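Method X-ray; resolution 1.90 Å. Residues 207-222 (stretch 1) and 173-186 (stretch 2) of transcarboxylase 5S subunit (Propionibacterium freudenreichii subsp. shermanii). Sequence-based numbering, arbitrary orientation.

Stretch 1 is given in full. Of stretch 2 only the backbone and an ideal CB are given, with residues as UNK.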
# COMPACT_ATOMS: atom_id res chain seq x y z
N TYR A 207 3.25 -17.40 9.10
CA TYR A 207 2.87 -17.99 10.39
C TYR A 207 3.52 -19.36 10.57
O TYR A 207 4.16 -19.63 11.58
CB TYR A 207 1.34 -18.13 10.45
CG TYR A 207 0.83 -18.75 11.73
CD1 TYR A 207 0.46 -17.96 12.82
CD2 TYR A 207 0.75 -20.13 11.86
CE1 TYR A 207 0.01 -18.54 14.01
CE2 TYR A 207 0.29 -20.73 13.05
CZ TYR A 207 -0.07 -19.93 14.12
OH TYR A 207 -0.51 -20.51 15.28
N ASP A 208 3.37 -20.24 9.58
CA ASP A 208 3.89 -21.62 9.65
C ASP A 208 5.41 -21.68 9.82
O ASP A 208 5.91 -22.47 10.62
CB ASP A 208 3.50 -22.41 8.39
CG ASP A 208 2.00 -22.64 8.28
OD1 ASP A 208 1.27 -22.33 9.23
OD2 ASP A 208 1.56 -23.16 7.23
N ILE A 209 6.15 -20.87 9.09
CA ILE A 209 7.62 -20.91 9.19
C ILE A 209 8.09 -20.35 10.53
O ILE A 209 8.92 -20.95 11.21
CB ILE A 209 8.28 -20.13 8.01
CG1 ILE A 209 8.05 -20.89 6.70
CG2 ILE A 209 9.79 -19.99 8.24
CD1 ILE A 209 8.32 -20.06 5.44
N ILE A 210 7.57 -19.19 10.92
CA ILE A 210 7.98 -18.58 12.20
C ILE A 210 7.63 -19.51 13.35
O ILE A 210 8.43 -19.71 14.27
CB ILE A 210 7.28 -17.22 12.44
CG1 ILE A 210 7.70 -16.20 11.38
CG2 ILE A 210 7.63 -16.70 13.83
CD1 ILE A 210 9.15 -15.89 11.38
N LYS A 211 6.45 -20.10 13.30
CA LYS A 211 6.00 -21.01 14.36
C LYS A 211 6.89 -22.26 14.38
O LYS A 211 7.28 -22.73 15.45
CB LYS A 211 4.54 -21.40 14.10
CG LYS A 211 3.88 -22.16 15.24
CD LYS A 211 3.86 -21.28 16.50
CE LYS A 211 3.11 -21.95 17.64
NZ LYS A 211 1.66 -22.06 17.33
N ALA A 212 7.23 -22.81 13.22
CA ALA A 212 8.05 -24.03 13.18
C ALA A 212 9.46 -23.78 13.72
O ALA A 212 10.03 -24.63 14.39
CB ALA A 212 8.12 -24.59 11.75
N ILE A 213 10.02 -22.61 13.43
CA ILE A 213 11.37 -22.29 13.93
C ILE A 213 11.33 -22.15 15.45
O ILE A 213 12.17 -22.71 16.16
CB ILE A 213 11.91 -20.99 13.28
CG1 ILE A 213 12.17 -21.24 11.78
CG2 ILE A 213 13.23 -20.58 13.95
CD1 ILE A 213 12.65 -20.00 10.98
N LYS A 214 10.34 -21.41 15.94
CA LYS A 214 10.17 -21.19 17.39
C LYS A 214 9.93 -22.51 18.11
O LYS A 214 10.48 -22.74 19.18
CB LYS A 214 8.98 -20.25 17.66
CG LYS A 214 9.17 -18.76 17.28
CD LYS A 214 10.09 -18.07 18.25
CE LYS A 214 10.25 -16.59 17.92
NZ LYS A 214 10.81 -15.82 19.06
N ASP A 215 9.08 -23.37 17.54
CA ASP A 215 8.75 -24.66 18.17
C ASP A 215 9.97 -25.59 18.18
O ASP A 215 10.16 -26.36 19.12
CB ASP A 215 7.64 -25.40 17.41
CG ASP A 215 6.25 -24.80 17.64
OD1 ASP A 215 6.03 -24.16 18.68
OD2 ASP A 215 5.37 -24.99 16.76
N THR A 216 10.80 -25.50 17.15
CA THR A 216 11.97 -26.39 17.02
C THR A 216 13.17 -25.90 17.84
O THR A 216 13.85 -26.70 18.46
CB THR A 216 12.40 -26.51 15.55
OG1 THR A 216 11.32 -27.05 14.79
CG2 THR A 216 13.62 -27.42 15.42
N TYR A 217 13.42 -24.59 17.86
CA TYR A 217 14.63 -24.12 18.56
C TYR A 217 14.31 -23.36 19.85
O TYR A 217 15.23 -23.00 20.58
CB TYR A 217 15.46 -23.28 17.59
CG TYR A 217 15.88 -24.08 16.40
CD1 TYR A 217 15.28 -23.89 15.16
CD2 TYR A 217 16.85 -25.09 16.52
CE1 TYR A 217 15.64 -24.68 14.06
CE2 TYR A 217 17.21 -25.88 15.43
CZ TYR A 217 16.61 -25.67 14.21
OH TYR A 217 16.94 -26.46 13.14
N GLY A 218 13.04 -23.14 20.14
CA GLY A 218 12.69 -22.45 21.38
C GLY A 218 12.23 -21.01 21.23
O GLY A 218 12.65 -20.29 20.33
N GLN A 219 11.38 -20.57 22.15
CA GLN A 219 10.83 -19.21 22.12
C GLN A 219 11.95 -18.17 22.27
O GLN A 219 11.77 -17.01 21.91
CB GLN A 219 9.79 -19.02 23.23
CG GLN A 219 8.65 -20.02 23.13
CD GLN A 219 7.95 -19.97 21.77
OE1 GLN A 219 7.64 -21.01 21.18
NE2 GLN A 219 7.69 -18.76 21.28
N LYS A 220 13.11 -18.59 22.78
CA LYS A 220 14.23 -17.65 22.97
C LYS A 220 14.89 -17.33 21.63
O LYS A 220 15.71 -16.42 21.54
CB LYS A 220 15.29 -18.24 23.91
CG LYS A 220 16.04 -19.43 23.31
CD LYS A 220 17.14 -19.94 24.24
CE LYS A 220 17.95 -21.05 23.60
NZ LYS A 220 17.11 -22.22 23.22
N THR A 221 14.56 -18.09 20.58
CA THR A 221 15.17 -17.86 19.26
C THR A 221 14.65 -16.53 18.70
O THR A 221 13.46 -16.39 18.44
CB THR A 221 14.80 -18.99 18.27
OG1 THR A 221 15.16 -20.26 18.84
CG2 THR A 221 15.56 -18.81 16.97
N GLN A 222 15.54 -15.55 18.54
CA GLN A 222 15.13 -14.24 18.02
C GLN A 222 15.02 -14.27 16.50
O GLN A 222 15.96 -14.63 15.79
CB GLN A 222 16.12 -13.13 18.41
CG GLN A 222 15.74 -11.80 17.73
CD GLN A 222 16.61 -10.61 18.12
OE1 GLN A 222 16.65 -9.61 17.41
NE2 GLN A 222 17.29 -10.71 19.26
N UNK A 173 10.68 -25.57 1.30
CA UNK A 173 9.59 -26.00 2.19
C UNK A 173 9.84 -25.48 3.61
O UNK A 173 10.94 -25.04 3.94
CB UNK A 173 9.46 -27.52 2.20
N UNK A 174 8.82 -25.56 4.45
CA UNK A 174 8.96 -25.13 5.85
C UNK A 174 10.10 -25.92 6.50
O UNK A 174 10.95 -25.35 7.18
CB UNK A 174 7.65 -25.33 6.62
N UNK A 175 10.12 -27.23 6.29
CA UNK A 175 11.17 -28.07 6.88
C UNK A 175 12.54 -27.61 6.39
O UNK A 175 13.53 -27.65 7.13
CB UNK A 175 10.95 -29.54 6.53
N UNK A 176 12.61 -27.18 5.13
CA UNK A 176 13.89 -26.73 4.60
C UNK A 176 14.35 -25.46 5.30
O UNK A 176 15.54 -25.30 5.56
CB UNK A 176 13.79 -26.50 3.09
N UNK A 177 13.43 -24.55 5.60
CA UNK A 177 13.79 -23.30 6.27
C UNK A 177 14.17 -23.57 7.73
O UNK A 177 15.10 -22.96 8.25
CB UNK A 177 12.64 -22.30 6.20
N UNK A 178 13.46 -24.48 8.38
CA UNK A 178 13.76 -24.83 9.77
C UNK A 178 15.17 -25.41 9.86
O UNK A 178 15.91 -25.16 10.81
CB UNK A 178 12.73 -25.82 10.32
N UNK A 179 15.55 -26.19 8.84
CA UNK A 179 16.89 -26.79 8.78
C UNK A 179 17.94 -25.69 8.65
O UNK A 179 18.96 -25.71 9.33
CB UNK A 179 17.00 -27.77 7.61
N UNK A 180 17.68 -24.73 7.76
CA UNK A 180 18.62 -23.62 7.53
C UNK A 180 18.78 -22.80 8.81
O UNK A 180 19.89 -22.42 9.18
CB UNK A 180 18.14 -22.73 6.38
N UNK A 181 17.67 -22.52 9.49
CA UNK A 181 17.74 -21.76 10.74
C UNK A 181 18.68 -22.47 11.72
O UNK A 181 19.47 -21.83 12.41
CB UNK A 181 16.35 -21.59 11.35
N UNK A 182 18.58 -23.80 11.77
CA UNK A 182 19.43 -24.57 12.68
C UNK A 182 20.90 -24.45 12.34
O UNK A 182 21.75 -24.35 13.22
CB UNK A 182 19.02 -26.04 12.66
N UNK A 183 21.21 -24.47 11.05
CA UNK A 183 22.61 -24.34 10.60
C UNK A 183 23.14 -22.95 10.96
O UNK A 183 24.30 -22.79 11.32
CB UNK A 183 22.72 -24.58 9.09
N UNK A 184 22.28 -21.93 10.87
CA UNK A 184 22.73 -20.57 11.20
C UNK A 184 22.98 -20.45 12.70
O UNK A 184 23.96 -19.85 13.14
CB UNK A 184 21.70 -19.53 10.75
N UNK A 185 22.08 -21.01 13.51
CA UNK A 185 22.26 -20.95 14.97
C UNK A 185 23.54 -21.71 15.36
O UNK A 185 24.23 -21.33 16.30
CB UNK A 185 21.05 -21.54 15.69
N UNK A 186 23.84 -22.77 14.62
CA UNK A 186 25.03 -23.59 14.91
C UNK A 186 26.31 -22.82 14.62
O UNK A 186 27.35 -23.09 15.22
CB UNK A 186 25.01 -24.88 14.09

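Two helices, 207-217 and 174-186, run in broadly the same direction at 46°, their axes approaching to 9.4 Å, close enough for small and branched side chains to interlock.

Position 173 precedes the helix, with extended backbone angles and its CB pointing away from stretch 1. Free backbone NH groups at the helix start favour a capping Ser, Thr, Asp or Asn. It is Thr173, whose OG1 accepts from the backbone N of residue 176 at 3.0 Å.

At position 174 the CB points toward stretch 1, and the ideal atom lies 4.5 Å from Ile209 CG1 and 5.2 Å from Ala212 CB. A modest apolar residue such as Val, Ile or Leu would suit. Val174 places CG2 3.9 Å from Ile209 CG1 and CG1 3.7 Å from Ala212 CB, so the branched side chain packs against both residues.

Positions 175 and 176 meet nothing of stretch 1. The first points away and suits a polar residue; it is Glu175. At the second, helical angles admit many residues, although a CB would be crowded at 3.3 Å by the carbonyl O of 173; Gly176 avoids this.

Position 177 points toward Ile209, its ideal CB 4.2 Å from Ile209 CG2. A large apolar or aromatic residue could cover that isoleucine. Tyr177 does so, CD1 lying 3.6 Å from Ile209 CD1, while its hydroxyl is hydrogen-bonded elsewhere in the structure.

Position 178 has a sideways CB, yet Ala212, Ile213, Thr216 and Tyr217 form a hollow around it. Small alanine leaves room there, so a compact branched residue such as Val or Ile is attractive. Val178 is the knob: CG2 lies 3.5 Å from Ala212 CB, and CG1 is 3.8 Å from Tyr217 CE1. Its backbone contributes too, since Tyr217 OH donates to Val178 O at 2.9 Å.

Positions 179 and 180 point away, leaving stretch 1 to impose little choice. They are Lys179, extended through chi3 with chi4 p, and Leu180.

At position 181 the ideal CB is already 4.0 Å from Ile213 CD1 and 4.2 Å from Tyr217 CE1, so a small residue suffices. Ala181 fills the place with its methyl, CB lying 4.1 Å from both Ile213 CD1 and Tyr217 CE1.

Position 182 is the most restrictive: an ideal CB would stand 2.2 Å from Tyr217 OH, a clash. Helical angles do not demand glycine; the tyrosine does. Gly182 lets the phenol pass, its CA 3.2 Å from Tyr217 OH, and so lets the hydroxyl reach the carbonyl of Val178.

Positions 183 and 184 make no contact with stretch 1, which leaves several types possible; they are Gln183 and Leu184.

Position 185 points toward stretch 1, but nothing lies within 5.5 Å of its ideal CB. A longer apolar side chain, such as Leu or Met, could bridge the gap to Tyr217. Leu185 lays CD1 over one face of the Tyr217 ring, 4.0 Å from the ring centroid, in a CH-pi contact, and CD2 reaches Thr221 CG2 at 4.3 Å.

Position 186 has open space beside stretch 1 and tolerates polar residues; it is Asp186.

Stretch 2 173-186: TVEGYVKLAGQLLD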
# COMPACT_ATOMS: atom_id res chain seq x y z
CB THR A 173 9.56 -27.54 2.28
OG1 THR A 173 10.78 -28.00 2.87
CG2 THR A 173 9.42 -28.16 0.89
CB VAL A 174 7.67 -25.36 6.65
CG1 VAL A 174 7.91 -25.14 8.13
CG2 VAL A 174 6.58 -24.43 6.15
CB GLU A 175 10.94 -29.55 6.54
CG GLU A 175 11.99 -30.49 7.11
CD GLU A 175 11.65 -31.96 6.88
OE1 GLU A 175 11.48 -32.36 5.71
OE2 GLU A 175 11.57 -32.72 7.87
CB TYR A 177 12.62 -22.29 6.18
CG TYR A 177 12.41 -21.78 4.77
CD1 TYR A 177 11.16 -21.87 4.14
CD2 TYR A 177 13.46 -21.22 4.05
CE1 TYR A 177 10.97 -21.40 2.83
CE2 TYR A 177 13.29 -20.75 2.74
CZ TYR A 177 12.04 -20.84 2.15
OH TYR A 177 11.87 -20.36 0.88
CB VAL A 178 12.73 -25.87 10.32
CG1 VAL A 178 13.17 -26.40 11.67
CG2 VAL A 178 11.36 -25.22 10.45
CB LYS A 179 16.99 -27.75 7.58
CG LYS A 179 18.42 -28.25 7.30
CD LYS A 179 18.46 -29.09 6.03
CE LYS A 179 19.89 -29.43 5.62
NZ LYS A 179 20.66 -30.11 6.70
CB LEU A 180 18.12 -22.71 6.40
CG LEU A 180 18.93 -22.71 5.10
CD1 LEU A 180 18.35 -21.65 4.17
CD2 LEU A 180 20.40 -22.40 5.41
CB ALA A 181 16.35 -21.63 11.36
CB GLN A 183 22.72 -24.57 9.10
CG GLN A 183 22.33 -25.98 8.68
CD GLN A 183 22.25 -26.14 7.18
OE1 GLN A 183 21.42 -25.51 6.52
NE2 GLN A 183 23.10 -26.98 6.63
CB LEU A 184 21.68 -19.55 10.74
CG LEU A 184 21.54 -19.48 9.22
CD1 LEU A 184 20.37 -18.57 8.85
CD2 LEU A 184 22.84 -18.96 8.62
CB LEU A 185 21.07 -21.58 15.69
CG LEU A 185 19.74 -20.85 15.59
CD1 LEU A 185 18.64 -21.78 16.08
CD2 LEU A 185 19.79 -19.56 16.42
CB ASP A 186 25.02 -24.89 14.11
CG ASP A 186 24.02 -25.90 14.64
OD1 ASP A 186 23.56 -25.74 15.80
OD2 ASP A 186 23.71 -26.87 13.92
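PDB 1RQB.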